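Local structure of transcriptional regulator, LacI family (Arthrobacter sp., 4RKQ) at residues Phe110-Ala115 and Leu276-Val281; Tyr133-Ser138 and Leu196-Leu201. The protein probably senses a small sugar-like effector through its periplasmic-binding-protein-like region and adjusts transcription accordingly, as LacI family regulators do. All blocks are in the same frame, centred on the assembly; numbering follows the deposited sequence. Where two conformers were deposited one is given.

Both contacts belong to the periplasmic-binding-protein-like fold and reach the same mixed sheet, their centres about 16 Å apart and their nearest atoms about 7 Å apart, without touching. Contact 1 joins the end of strand 106-110 and the start of helix 112-125 to the broken strand 273-281, so it closes a long loop of the chain; contact 2, between strand 131-136 and the end of strand 194-197, is nested inside that loop. Helix 112-125 and strand 131-136 follow one another in sequence and lead from one contact to the other. As in this family, contact 1 lies where the chain crosses between the two lobes whose strands make up the sheet, contact 2 within the lobe built from the intervening strands.

Contact 1: Phe110-Ala115 and Leu276-Val281; sequences FDYQHA and LKHRLV
This is a crossing point between the two lobes of a periplasmic-binding-protein-like fold: strand 106-110 runs into helix 112-125 beside the broken strand 273-281. Phe-110 and Leu-276 form a parallel bridge pair and send their side chains the same way, ring carbons CD2 and CE2 lying alongside CB and CD1 of Leu-276. Just beyond, Asp-111 N donates to Leu-276 O, nearly along the C=O axis, at 3.0 Å. His-278 crosses Phe-110 at about a right angle, its CE1 3.7 Å from Phe-110 CB, the two rings oblique with planes at 47°. CE1 also nears CE1 of Tyr-112, whose hydroxyl is hydrogen-bonded to Asp-98, and Met-226 packs on both residues.

Asp-111 does two jobs. With CG anti to the backbone N (chi1 -173°), its OD1 caps the helix by accepting from His-114 N at 3.0 Å, met from above the carboxylate plane, while OD2 offers its anti lone pair to Lys-277 NZ at 2.7 Å. This salt bridge would probably help keep the carboxylate ionised. The lysine chain bends at chi2 and chi4 to get there, and on the way it crosses the His-114 ring at about a right angle, CD sitting over the centre of one face, 3.9 Å from the centroid. A water ties the two backbones together: it donates to Asp-111 O, accepts from His-278 N, and lies in the plane of the His-278 ring at its edge, 2.8 Å from ND1.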
loop_
_atom_site.group_PDB
_atom_site.type_symbol
_atom_site.label_atom_id
_atom_site.label_comp_id
_atom_site.label_asym_id
_atom_site.label_seq_id
_atom_site.Cartn_x
_atom_site.Cartn_y
_atom_site.Cartn_z
ATOM N N PHE A 110 1.351 20.778 6.675
ATOM C CA PHE A 110 2.787 20.602 6.356
ATOM C C PHE A 110 3.251 21.920 5.749
ATOM O O PHE A 110 2.468 22.592 5.113
ATOM C CB PHE A 110 2.976 19.461 5.399
ATOM C CG PHE A 110 2.405 18.180 5.921
ATOM C CD1 PHE A 110 1.065 17.882 5.723
ATOM C CD2 PHE A 110 3.181 17.323 6.670
ATOM C CE1 PHE A 110 0.510 16.737 6.265
ATOM C CE2 PHE A 110 2.648 16.161 7.178
ATOM C CZ PHE A 110 1.313 15.875 6.982
ATOM N N ASP A 111 4.501 22.282 6.008
ATOM C CA ASP A 111 5.080 23.531 5.507
ATOM C C ASP A 111 5.563 23.353 4.084
ATOM O O ASP A 111 6.705 22.942 3.854
ATOM C CB ASP A 111 6.248 23.894 6.393
ATOM C CG ASP A 111 6.824 25.258 6.081
ATOM O OD1 ASP A 111 6.569 25.856 5.009
ATOM O OD2 ASP A 111 7.569 25.708 6.934
ATOM N N TYR A 112 4.702 23.627 3.112
ATOM C CA TYR A 112 5.113 23.407 1.738
ATOM C C TYR A 112 6.061 24.479 1.184
ATOM O O TYR A 112 6.763 24.222 0.215
ATOM C CB TYR A 112 3.934 23.224 0.806
ATOM C CG TYR A 112 3.138 21.995 1.103
ATOM C CD1 TYR A 112 3.679 20.742 0.888
ATOM C CD2 TYR A 112 1.833 22.079 1.582
ATOM C CE1 TYR A 112 2.944 19.591 1.142
ATOM C CE2 TYR A 112 1.094 20.935 1.851
ATOM C CZ TYR A 112 1.668 19.683 1.646
ATOM O OH TYR A 112 0.936 18.526 1.863
ATOM N N GLN A 113 6.107 25.654 1.784
ATOM C CA GLN A 113 7.129 26.625 1.377
ATOM C C GLN A 113 8.510 26.136 1.740
ATOM O O GLN A 113 9.461 26.276 0.970
ATOM C CB GLN A 113 6.878 27.967 2.028
ATOM C CG GLN A 113 5.636 28.575 1.438
ATOM C CD GLN A 113 5.485 30.021 1.787
ATOM O OE1 GLN A 113 6.439 30.677 2.213
ATOM N NE2 GLN A 113 4.282 30.535 1.600
ATOM N N HIS A 114 8.629 25.558 2.913
ATOM C CA HIS A 114 9.862 24.974 3.318
ATOM C C HIS A 114 10.282 23.784 2.439
ATOM O O HIS A 114 11.449 23.660 2.039
ATOM C CB HIS A 114 9.775 24.551 4.745
ATOM C CG HIS A 114 10.887 23.657 5.153
ATOM N ND1 HIS A 114 12.079 24.139 5.633
ATOM C CD2 HIS A 114 11.010 22.309 5.107
ATOM C CE1 HIS A 114 12.876 23.128 5.910
ATOM N NE2 HIS A 114 12.259 22.007 5.584
ATOM N N ALA A 115 9.340 22.895 2.141
ATOM C CA ALA A 115 9.630 21.735 1.295
ATOM C C ALA A 115 10.102 22.180 -0.087
ATOM O O ALA A 115 11.026 21.592 -0.653
ATOM C CB ALA A 115 8.381 20.849 1.145
ATOM N N LEU A 276 4.009 20.313 10.474
ATOM C CA LEU A 276 5.147 19.429 10.336
ATOM C C LEU A 276 5.985 19.835 9.120
ATOM O O LEU A 276 5.485 20.457 8.184
ATOM C CB LEU A 276 4.685 17.975 10.201
ATOM C CG LEU A 276 3.875 17.420 11.345
ATOM C CD1 LEU A 276 3.508 15.986 11.021
ATOM C CD2 LEU A 276 4.623 17.526 12.658
ATOM N N LYS A 277 7.252 19.445 9.135
ATOM C CA LYS A 277 8.202 19.805 8.070
ATOM C C LYS A 277 8.808 18.541 7.469
ATOM O O LYS A 277 9.265 17.663 8.210
ATOM C CB LYS A 277 9.314 20.698 8.624
ATOM C CG LYS A 277 8.857 22.062 9.135
ATOM C CD LYS A 277 9.906 23.138 8.873
ATOM C CE LYS A 277 9.617 24.425 9.640
ATOM N NZ LYS A 277 8.227 24.928 9.454
ATOM N N HIS A 278 8.823 18.456 6.131
ATOM C CA HIS A 278 9.463 17.336 5.435
ATOM C C HIS A 278 10.967 17.534 5.511
ATOM O O HIS A 278 11.435 18.645 5.717
ATOM C CB HIS A 278 9.102 17.332 3.962
ATOM C CG HIS A 278 7.660 17.084 3.682
ATOM N ND1 HIS A 278 6.695 18.056 3.840
ATOM C CD2 HIS A 278 7.018 15.975 3.242
ATOM C CE1 HIS A 278 5.523 17.563 3.481
ATOM N NE2 HIS A 278 5.692 16.311 3.092
ATOM N N ARG A 279 11.712 16.462 5.274
ATOM C CA ARG A 279 13.149 16.524 5.171
ATOM C C ARG A 279 13.517 15.879 3.839
ATOM O O ARG A 279 12.852 14.944 3.390
ATOM C CB ARG A 279 13.777 15.778 6.351
ATOM C CG ARG A 279 13.669 16.519 7.688
ATOM C CD ARG A 279 14.410 15.808 8.826
ATOM N NE ARG A 279 13.974 14.421 9.025
ATOM C CZ ARG A 279 12.868 14.044 9.679
ATOM N NH1 ARG A 279 12.044 14.937 10.229
ATOM N NH2 ARG A 279 12.579 12.752 9.787
ATOM N N LEU A 280 14.585 16.361 3.216
ATOM C CA LEU A 280 15.082 15.739 1.964
ATOM C C LEU A 280 15.799 14.434 2.251
ATOM O O LEU A 280 16.768 14.414 2.996
ATOM C CB LEU A 280 16.020 16.706 1.240
ATOM C CG LEU A 280 16.677 16.214 -0.042
ATOM C CD1 LEU A 280 15.665 15.778 -1.102
ATOM C CD2 LEU A 280 17.614 17.293 -0.552
ATOM N N VAL A 281 15.309 13.343 1.682
ATOM C CA VAL A 281 15.962 12.041 1.787
ATOM C C VAL A 281 16.599 11.750 0.426
ATOM O O VAL A 281 15.909 11.562 -0.604
ATOM C CB VAL A 281 14.971 10.940 2.193
ATOM C CG1 VAL A 281 15.662 9.583 2.254
ATOM C CG2 VAL A 281 14.331 11.298 3.521
HETATM O O HOH W 1 7.547 20.531 4.704
#

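Contact 2: Tyr133-Ser138 and Leu196-Leu201; sequences YLEAGS and LAFNDL. With EDO (1,2-ethanediol), chain F.
Tyr-133 lies in a parallel beta ladder, paired with Leu-196. Its CG is anti to the backbone N (chi1 175°), which lays the ring across the Leu-196 side chain at about a right angle: Leu-196 CB meets the ring edge in plane, 3.8 Å from Tyr-133 CD1. The side chain runs alongside Phe-198, pointing the same way, and Tyr-133 OH reaches the edge of that ring, 3.6 Å from Phe-198 CD1. Leu-134, bridged to Ala-197 on the other face of the sheet, carries the backbone bonds: its N donates to Leu-196 O at 2.9 Å, and its O accepts from Phe-198 N at 3.0 Å, both nearly along the C=O axis. Glu-135 bends at chi2 (71°) so that OE1 comes 3.5 Å from Phe-198 CD1; this oxygen is hydrogen-bonded to Thr-149, and weakly to Tyr-133 OH and Ala-136 N. Ala-136 adds a CH-pi contact, CB sitting over the Phe-198 ring 3.6 Å from its centroid. An alanine in place of Phe-198 removes the ring over Ala-136 CB, beside Tyr-133 OH and in cation-pi contact with Arg-151, and would probably leave these side chains less well packed. Asn-199 N-caps helix 200-212 through OD1 to Met-202 N, while ND2 donates to ethanediol O1 at 3.0 Å; this ethanediol, probably from the crystallisation liquor, is also hydrogen-bonded to Asn-27, Arg-151 and Asp-227, consistent with an effector pocket. Strand 131-136 lies between strands 194-197 and 166-171, helix 150-161 packing on Tyr-133 and Leu-196, helix 200-212 on Leu-134 and Ala-197.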
loop_
_atom_site.group_PDB
_atom_site.type_symbol
_atom_site.label_atom_id
_atom_site.label_comp_id
_atom_site.label_asym_id
_atom_site.label_seq_id
_atom_site.Cartn_x
_atom_site.Cartn_y
_atom_site.Cartn_z
ATOM N N TYR A 133 7.893 20.660 -13.007
ATOM C CA TYR A 133 7.127 20.252 -11.811
ATOM C C TYR A 133 5.925 19.536 -12.358
ATOM O O TYR A 133 5.258 20.049 -13.225
ATOM C CB TYR A 133 6.662 21.437 -10.953
ATOM C CG TYR A 133 5.769 20.976 -9.815
ATOM C CD1 TYR A 133 6.267 20.201 -8.785
ATOM C CD2 TYR A 133 4.413 21.280 -9.812
ATOM C CE1 TYR A 133 5.434 19.747 -7.758
ATOM C CE2 TYR A 133 3.585 20.853 -8.793
ATOM C CZ TYR A 133 4.088 20.094 -7.774
ATOM O OH TYR A 133 3.217 19.676 -6.787
ATOM N N LEU A 134 5.674 18.344 -11.857
ATOM C CA LEU A 134 4.546 17.571 -12.287
ATOM C C LEU A 134 3.501 17.634 -11.175
ATOM O O LEU A 134 3.704 17.136 -10.092
ATOM C CB LEU A 134 4.989 16.135 -12.569
ATOM C CG LEU A 134 3.833 15.142 -12.693
ATOM C CD1 LEU A 134 2.906 15.504 -13.839
ATOM C CD2 LEU A 134 4.423 13.765 -12.840
ATOM N N GLU A 135 2.352 18.192 -11.507
ATOM C CA GLU A 135 1.308 18.529 -10.556
ATOM C C GLU A 135 0.235 17.449 -10.640
ATOM O O GLU A 135 -0.032 16.943 -11.703
ATOM C CB GLU A 135 0.716 19.882 -11.015
ATOM C CG GLU A 135 -0.520 20.388 -10.311
ATOM C CD GLU A 135 -0.210 20.822 -8.907
ATOM O OE1 GLU A 135 0.200 19.949 -8.124
ATOM O OE2 GLU A 135 -0.374 22.021 -8.587
ATOM N N ALA A 136 -0.447 17.167 -9.541
ATOM C CA ALA A 136 -1.609 16.268 -9.588
ATOM C C ALA A 136 -2.848 17.138 -9.906
ATOM O O ALA A 136 -3.116 18.127 -9.201
ATOM C CB ALA A 136 -1.772 15.600 -8.251
ATOM N N GLY A 137 -3.582 16.798 -10.949
ATOM C CA GLY A 137 -4.803 17.544 -11.277
ATOM C C GLY A 137 -5.185 17.398 -12.732
ATOM O O GLY A 137 -4.806 16.436 -13.403
ATOM N N SER A 138 -5.904 18.399 -13.224
ATOM C CA SER A 138 -6.446 18.437 -14.589
ATOM C C SER A 138 -6.246 19.862 -15.115
ATOM O O SER A 138 -6.267 20.803 -14.334
ATOM C CB SER A 138 -7.943 18.101 -14.567
ATOM O OG SER A 138 -8.500 18.210 -15.859
ATOM N N LEU A 196 10.494 17.600 -10.392
ATOM C CA LEU A 196 9.894 17.528 -9.050
ATOM C C LEU A 196 8.472 16.999 -9.228
ATOM O O LEU A 196 7.727 17.525 -10.048
ATOM C CB LEU A 196 9.821 18.903 -8.373
ATOM C CG LEU A 196 11.151 19.608 -8.090
ATOM C CD1 LEU A 196 10.881 21.012 -7.572
ATOM C CD2 LEU A 196 12.007 18.846 -7.101
ATOM N N ALA A 197 8.106 15.949 -8.494
ATOM C CA ALA A 197 6.786 15.392 -8.636
ATOM C C ALA A 197 5.972 15.664 -7.394
ATOM O O ALA A 197 6.487 15.685 -6.291
ATOM C CB ALA A 197 6.871 13.904 -8.899
ATOM N N PHE A 198 4.686 15.858 -7.620
ATOM C CA PHE A 198 3.696 16.072 -6.579
ATOM C C PHE A 198 3.846 15.075 -5.427
ATOM O O PHE A 198 3.767 15.447 -4.273
ATOM C CB PHE A 198 2.290 15.972 -7.223
ATOM C CG PHE A 198 1.188 16.075 -6.247
ATOM C CD1 PHE A 198 0.733 17.314 -5.826
ATOM C CD2 PHE A 198 0.613 14.925 -5.706
ATOM C CE1 PHE A 198 -0.285 17.410 -4.878
ATOM C CE2 PHE A 198 -0.409 15.023 -4.754
ATOM C CZ PHE A 198 -0.860 16.261 -4.343
ATOM N N ASN A 199 4.018 13.798 -5.755
ATOM C CA ASN A 199 4.319 12.830 -4.765
ATOM C C ASN A 199 5.103 11.665 -5.336
ATOM O O ASN A 199 5.323 11.582 -6.569
ATOM C CB ASN A 199 3.017 12.323 -4.068
ATOM C CG ASN A 199 2.042 11.661 -5.023
ATOM O OD1 ASN A 199 2.374 11.303 -6.146
ATOM N ND2 ASN A 199 0.811 11.486 -4.555
ATOM N N ASP A 200 5.481 10.757 -4.438
ATOM C CA ASP A 200 6.246 9.532 -4.804
ATOM C C ASP A 200 5.574 8.601 -5.802
ATOM O O ASP A 200 6.242 8.058 -6.667
ATOM C CB ASP A 200 6.623 8.714 -3.574
ATOM C CG ASP A 200 7.686 9.382 -2.684
ATOM O OD1 ASP A 200 8.233 10.413 -3.087
ATOM O OD2 ASP A 200 7.963 8.833 -1.572
ATOM N N LEU A 201 4.268 8.384 -5.679
ATOM C CA LEU A 201 3.567 7.546 -6.627
ATOM C C LEU A 201 3.697 8.123 -8.050
ATOM O O LEU A 201 4.014 7.394 -9.010
ATOM C CB LEU A 201 2.096 7.468 -6.248
ATOM C CG LEU A 201 1.250 6.643 -7.192
ATOM C CD1 LEU A 201 1.763 5.231 -7.232
ATOM C CD2 LEU A 201 -0.234 6.709 -6.814
HETATM C C1 EDO F . -0.546 12.107 -0.973
HETATM O O1 EDO F . 0.421 11.216 -1.559
HETATM C C2 EDO F . -0.015 12.741 0.293
HETATM O O2 EDO F . 1.074 13.575 -0.123
#